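PDB 5GGY: Iron(III) ABC transporter, periplasmic iron-compound-binding protein from Vibrio cholerae, which probably binds iron-loaded hydroxamate siderophores such as Desferal in the periplasm and delivers them to an ABC transporter for iron uptake. Local coordinates for residues V20-D25 against I81-P86; Y219-L224 against N250-V255. One frame throughout, in Å; residues are numbered along the deposited sequence.

Contact 1 of 2, residues V20-D25 against I81-P86; sequences VVLNWD and ILAAGP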
loop_
_atom_site.group_PDB
_atom_site.type_symbol
_atom_site.label_atom_id
_atom_site.label_comp_id
_atom_site.label_asym_id
_atom_site.label_seq_id
_atom_site.Cartn_x
_atom_site.Cartn_y
_atom_site.Cartn_z
ATOM N N VAL A 20 -9.305 13.274 -21.755
ATOM C CA VAL A 20 -10.513 13.901 -21.238
ATOM C C VAL A 20 -11.040 13.067 -20.076
ATOM O O VAL A 20 -11.316 11.878 -20.227
ATOM C CB VAL A 20 -11.604 14.047 -22.319
ATOM C CG1 VAL A 20 -12.968 14.321 -21.683
ATOM C CG2 VAL A 20 -11.240 15.152 -23.294
ATOM N N VAL A 21 -11.163 13.693 -18.911
ATOM C CA VAL A 21 -11.667 13.006 -17.730
ATOM C C VAL A 21 -13.103 13.449 -17.443
ATOM O O VAL A 21 -13.466 14.601 -17.688
ATOM C CB VAL A 21 -10.752 13.258 -16.507
ATOM C CG1 VAL A 21 -11.508 13.928 -15.370
ATOM C CG2 VAL A 21 -10.129 11.952 -16.046
ATOM N N LEU A 22 -13.925 12.527 -16.948
ATOM C CA LEU A 22 -15.345 12.810 -16.755
ATOM C C LEU A 22 -15.800 12.750 -15.301
ATOM O O LEU A 22 -16.971 12.976 -15.009
ATOM C CB LEU A 22 -16.192 11.845 -17.581
ATOM C CG LEU A 22 -15.952 11.887 -19.089
ATOM C CD1 LEU A 22 -16.992 11.048 -19.797
ATOM C CD2 LEU A 22 -15.968 13.318 -19.603
ATOM N N ASN A 23 -14.883 12.445 -14.390
ATOM C CA ASN A 23 -15.228 12.405 -12.976
ATOM C C ASN A 23 -14.106 12.960 -12.106
ATOM O O ASN A 23 -12.948 12.996 -12.520
ATOM C CB ASN A 23 -15.575 10.980 -12.550
ATOM C CG ASN A 23 -16.892 10.902 -11.807
ATOM O OD1 ASN A 23 -17.792 11.713 -12.029
ATOM N ND2 ASN A 23 -17.014 9.924 -10.919
ATOM N N TRP A 24 -14.460 13.395 -10.900
ATOM C CA TRP A 24 -13.506 14.049 -10.010
ATOM C C TRP A 24 -12.465 13.091 -9.439
ATOM O O TRP A 24 -11.313 13.480 -9.232
ATOM C CB TRP A 24 -14.247 14.748 -8.871
ATOM C CG TRP A 24 -14.878 16.034 -9.294
ATOM C CD1 TRP A 24 -14.730 16.661 -10.500
ATOM C CD2 TRP A 24 -15.759 16.858 -8.520
ATOM N NE1 TRP A 24 -15.462 17.823 -10.522
ATOM C CE2 TRP A 24 -16.104 17.967 -9.319
ATOM C CE3 TRP A 24 -16.289 16.767 -7.230
ATOM C CZ2 TRP A 24 -16.953 18.976 -8.870
ATOM C CZ3 TRP A 24 -17.130 17.770 -6.787
ATOM C CH2 TRP A 24 -17.455 18.859 -7.604
ATOM N N ASP A 25 -12.864 11.849 -9.181
ATOM C CA ASP A 25 -11.934 10.859 -8.652
ATOM C C ASP A 25 -10.861 10.557 -9.692
ATOM O O ASP A 25 -9.673 10.523 -9.380
ATOM C CB ASP A 25 -12.671 9.581 -8.232
ATOM C CG ASP A 25 -13.428 8.932 -9.375
ATOM O OD1 ASP A 25 -13.740 9.633 -10.358
ATOM O OD2 ASP A 25 -13.711 7.718 -9.287
ATOM N N ILE A 81 -10.830 8.744 -23.295
ATOM C CA ILE A 81 -11.800 9.340 -22.390
ATOM C C ILE A 81 -11.946 8.458 -21.156
ATOM O O ILE A 81 -12.240 7.269 -21.267
ATOM C CB ILE A 81 -13.176 9.526 -23.059
ATOM C CG1 ILE A 81 -13.062 10.454 -24.273
ATOM C CG2 ILE A 81 -14.182 10.075 -22.055
ATOM C CD1 ILE A 81 -14.356 10.619 -25.046
ATOM N N LEU A 82 -11.726 9.035 -19.980
ATOM C CA LEU A 82 -11.820 8.271 -18.742
ATOM C C LEU A 82 -13.180 8.483 -18.084
ATOM O O LEU A 82 -13.555 9.608 -17.756
ATOM C CB LEU A 82 -10.691 8.657 -17.782
ATOM C CG LEU A 82 -9.270 8.650 -18.362
ATOM C CD1 LEU A 82 -8.242 8.801 -17.256
ATOM C CD2 LEU A 82 -8.999 7.398 -19.184
ATOM N N ALA A 83 -13.918 7.392 -17.905
ATOM C CA ALA A 83 -15.265 7.463 -17.350
ATOM C C ALA A 83 -15.420 6.599 -16.100
ATOM O O ALA A 83 -14.725 5.600 -15.931
ATOM C CB ALA A 83 -16.283 7.054 -18.402
ATOM N N ALA A 84 -16.339 6.994 -15.226
ATOM C CA ALA A 84 -16.605 6.246 -14.003
ATOM C C ALA A 84 -18.056 5.791 -13.944
ATOM O O ALA A 84 -18.773 5.842 -14.946
ATOM C CB ALA A 84 -16.266 7.085 -12.777
ATOM N N GLY A 85 -18.473 5.344 -12.762
ATOM C CA GLY A 85 -19.833 4.890 -12.522
ATOM C C GLY A 85 -20.964 5.781 -13.013
ATOM O O GLY A 85 -21.863 5.300 -13.702
ATOM N N PRO A 86 -20.940 7.077 -12.655
ATOM C CA PRO A 86 -22.016 7.982 -13.084
ATOM C C PRO A 86 -22.099 8.206 -14.596
ATOM O O PRO A 86 -23.088 8.774 -15.061
ATOM C CB PRO A 86 -21.667 9.298 -12.376
ATOM C CG PRO A 86 -20.844 8.898 -11.216
ATOM C CD PRO A 86 -20.041 7.726 -11.685
#
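Leu22 meets Ile81 by laying its CD1 methyl against the CG2 branch, 3.7 Å from Ile81 CG2, with the two side chains slanting across each other. The Ile81 branch that makes this touch is the one anti to its backbone N; CG1 stands beside that N instead (chi1 -61°) and faces Val20, whose CB lies 4.3 Å from Ile81 CG1. On the other face of the sheet Val21 answers Leu82: CG2 of Val21 approaches Leu82 CB at 3.8 Å and lies almost as near Leu82 CD1. Between the two faces runs the parallel pairing of two short strands. Leu82 N gives a nearly straight hydrogen bond of 2.9 Å to Val20 O, while the return bond from Leu22 N to Leu82 O is weak and bent, as the chains begin to diverge.

Past the strand ends the contact turns from apolar to mixed. Asn23 sets ND2 against the Ala84 methyl, 3.5 Å from Ala84 CB, and its side chain crosses that of Pro86 at about a right angle, with Asn23 ND2 3.8 Å from Pro86 CD. Asn23 OD1 takes a hydrogen bond from Gln87 NE2, which ties the start of helix 24-32 to the chain beyond strand 80-83; the bond from ND2 to Asp25 OD1, on the helix side, is weak.

This is the parallel beta-alpha arrangement of a periplasmic binding protein lobe. Strand 80-83 lies between 19-21 and 100-102; helix 24-32 packs on the Val21 and Leu82 face, and Ile73 of helix 70-75 touches Val20, Leu22 and Ile81 on the other.

Contact 2 of 2, residues Y219-L224 against N250-V255; sequences YVLYFL and NSVRPV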
loop_
_atom_site.group_PDB
_atom_site.type_symbol
_atom_site.label_atom_id
_atom_site.label_comp_id
_atom_site.label_asym_id
_atom_site.label_seq_id
_atom_site.Cartn_x
_atom_site.Cartn_y
_atom_site.Cartn_z
ATOM N N TYR A 219 -16.019 10.707 19.402
ATOM C CA TYR A 219 -15.922 11.869 18.528
ATOM C C TYR A 219 -16.731 11.793 17.233
ATOM O O TYR A 219 -16.948 10.720 16.668
ATOM C CB TYR A 219 -14.445 12.117 18.193
ATOM C CG TYR A 219 -13.589 12.393 19.413
ATOM C CD1 TYR A 219 -13.176 13.683 19.718
ATOM C CD2 TYR A 219 -13.200 11.364 20.264
ATOM C CE1 TYR A 219 -12.401 13.942 20.835
ATOM C CE2 TYR A 219 -12.426 11.614 21.385
ATOM C CZ TYR A 219 -12.029 12.904 21.664
ATOM O OH TYR A 219 -11.257 13.156 22.776
ATOM N N VAL A 220 -17.162 12.965 16.775
ATOM C CA VAL A 220 -17.916 13.108 15.537
ATOM C C VAL A 220 -17.243 14.114 14.611
ATOM O O VAL A 220 -17.023 15.266 14.982
ATOM C CB VAL A 220 -19.365 13.557 15.810
ATOM C CG1 VAL A 220 -20.040 14.017 14.526
ATOM C CG2 VAL A 220 -20.148 12.437 16.470
ATOM N N LEU A 221 -16.909 13.669 13.404
ATOM C CA LEU A 221 -16.271 14.534 12.415
ATOM C C LEU A 221 -17.161 14.712 11.189
ATOM O O LEU A 221 -17.666 13.733 10.638
ATOM C CB LEU A 221 -14.912 13.959 11.999
ATOM C CG LEU A 221 -13.841 13.835 13.085
ATOM C CD1 LEU A 221 -12.584 13.186 12.529
ATOM C CD2 LEU A 221 -13.523 15.197 13.677
ATOM N N TYR A 222 -17.355 15.958 10.764
ATOM C CA TYR A 222 -18.138 16.228 9.561
ATOM C C TYR A 222 -17.340 17.043 8.546
ATOM O O TYR A 222 -16.654 18.001 8.901
ATOM C CB TYR A 222 -19.454 16.937 9.908
ATOM C CG TYR A 222 -19.308 18.295 10.562
ATOM C CD1 TYR A 222 -19.307 19.459 9.801
ATOM C CD2 TYR A 222 -19.194 18.415 11.941
ATOM C CE1 TYR A 222 -19.181 20.699 10.395
ATOM C CE2 TYR A 222 -19.068 19.653 12.544
ATOM C CZ TYR A 222 -19.062 20.791 11.766
ATOM O OH TYR A 222 -18.936 22.025 12.362
ATOM N N PHE A 223 -17.441 16.652 7.279
ATOM C CA PHE A 223 -16.639 17.254 6.218
ATOM C C PHE A 223 -17.217 18.564 5.697
ATOM O O PHE A 223 -18.417 18.678 5.451
ATOM C CB PHE A 223 -16.480 16.277 5.048
ATOM C CG PHE A 223 -15.666 15.058 5.375
ATOM C CD1 PHE A 223 -14.308 15.162 5.603
ATOM C CD2 PHE A 223 -16.256 13.809 5.431
ATOM C CE1 PHE A 223 -13.556 14.046 5.896
ATOM C CE2 PHE A 223 -15.510 12.690 5.720
ATOM C CZ PHE A 223 -14.158 12.805 5.956
ATOM N N LEU A 224 -16.345 19.552 5.533
ATOM C CA LEU A 224 -16.698 20.787 4.851
ATOM C C LEU A 224 -16.559 20.564 3.343
ATOM O O LEU A 224 -15.835 19.667 2.918
ATOM C CB LEU A 224 -15.809 21.937 5.333
ATOM C CG LEU A 224 -15.953 22.315 6.810
ATOM C CD1 LEU A 224 -14.989 23.429 7.183
ATOM C CD2 LEU A 224 -17.386 22.715 7.131
ATOM N N ASN A 250 -15.862 18.093 15.664
ATOM C CA ASN A 250 -15.117 19.087 14.902
ATOM C C ASN A 250 -15.384 18.991 13.405
ATOM O O ASN A 250 -15.771 17.940 12.894
ATOM C CB ASN A 250 -13.621 18.943 15.177
ATOM C CG ASN A 250 -12.832 20.164 14.753
ATOM O OD1 ASN A 250 -13.405 21.205 14.431
ATOM N ND2 ASN A 250 -11.509 20.046 14.759
ATOM N N SER A 251 -15.181 20.103 12.706
ATOM C CA SER A 251 -15.334 20.133 11.259
ATOM C C SER A 251 -14.031 19.727 10.582
ATOM O O SER A 251 -12.945 19.988 11.099
ATOM C CB SER A 251 -15.766 21.525 10.789
ATOM O OG SER A 251 -14.763 22.489 11.052
ATOM N N VAL A 252 -14.142 19.082 9.427
ATOM C CA VAL A 252 -12.966 18.679 8.670
ATOM C C VAL A 252 -12.879 19.463 7.366
ATOM O O VAL A 252 -13.852 19.538 6.615
ATOM C CB VAL A 252 -12.980 17.166 8.365
ATOM C CG1 VAL A 252 -11.690 16.753 7.673
ATOM C CG2 VAL A 252 -13.176 16.363 9.641
ATOM N N ARG A 253 -11.712 20.048 7.108
ATOM C CA ARG A 253 -11.493 20.849 5.908
ATOM C C ARG A 253 -11.762 20.024 4.652
ATOM O O ARG A 253 -11.542 18.813 4.650
ATOM C CB ARG A 253 -10.068 21.415 5.894
ATOM C CG ARG A 253 -8.960 20.379 5.913
ATOM C CD ARG A 253 -7.596 21.054 5.867
ATOM N NE ARG A 253 -6.503 20.097 5.998
ATOM C CZ ARG A 253 -5.923 19.478 4.976
ATOM N NH1 ARG A 253 -6.330 19.715 3.737
ATOM N NH2 ARG A 253 -4.935 18.622 5.196
ATOM N N PRO A 254 -12.251 20.680 3.583
ATOM C CA PRO A 254 -12.719 20.018 2.356
ATOM C C PRO A 254 -11.780 18.952 1.790
ATOM O O PRO A 254 -10.714 19.265 1.266
ATOM C CB PRO A 254 -12.856 21.184 1.373
ATOM C CG PRO A 254 -13.191 22.346 2.233
ATOM C CD PRO A 254 -12.423 22.144 3.510
ATOM N N VAL A 255 -12.189 17.694 1.922
ATOM C CA VAL A 255 -11.516 16.577 1.269
ATOM C C VAL A 255 -12.562 15.662 0.652
ATOM O O VAL A 255 -13.461 15.185 1.340
ATOM C CB VAL A 255 -10.641 15.762 2.240
ATOM C CG1 VAL A 255 -10.027 14.585 1.512
ATOM C CG2 VAL A 255 -9.550 16.634 2.848
#
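Tyr222 holds CG between its backbone N and carbonyl carbon (chi1 62°), which swings the phenol across the neighbouring strand until one ring face receives Ser251. The CA of Ser251 sits 3.9 Å from the centroid of the Tyr222 ring, a CH-pi contact offset toward the rim, and Ser251 CB comes to 3.5 Å from Tyr222 CZ. The phenol is fixed at its far end by a hydrogen bond from its OH to Glu229 and meets Phe167 edge-to-face. Phe223 takes another course: with CG anti to its carbonyl carbon (chi1 -67°), it runs side by side with Val252, pointing the same way, and Phe223 CD1 lies 3.7 Å from both Val252 CB and Val252 CG1. The other methyl of Val252, CG2, rests 3.8 Å from Leu221 CB.

Strands 219-223 and 249-252 run parallel, joined by a crossover that contains helices 229-234, 236-239 and 242-245, the beta-alpha-beta topology expected of a lobe in this binding-protein family. Backbone bonds alternate between them: Asn250 N to Val220 O, Tyr222 N to Asn250 O (weak), Val252 N to Tyr222 O, and Leu224 N to Val252 O, the shortest at 2.7 Å.

Beyond the last bridge the chains stay close. Leu224 sets CB 3.4 Å from Val252 O and 3.9 Å from Pro254 CD, and Pro254 CA lies 3.2 Å from Leu224 O in a CA-H...O contact. Asn250 ND2 hydrogen-bonds to the backbone O of Ser274, and Arg253 forms a salt bridge with Glu273, both partners belonging to helix 262-276.

Overall arrangement
From the N terminus the chain enters strand 19-21, passes through helices 24-32, 43-49 and 70-75, and returns in strand 80-83, where contact 1 closes a loop of 55 intervening residues. It then builds strand 100-102, follows the long helix 130-154 and enters the mixed sheet of the second half, where contact 2 joins 219-224 to 250-255 across a shorter loop of 25 residues. The two loops follow in series, neither enclosing nor crossing the other. The centres of the two contacts lie about 26 Å apart on opposite sides of the chain's centre, and their nearest atoms are still about 9 Å apart. Each pairs parallel strands in a sheet of its own, consistent with a two-lobed binding protein.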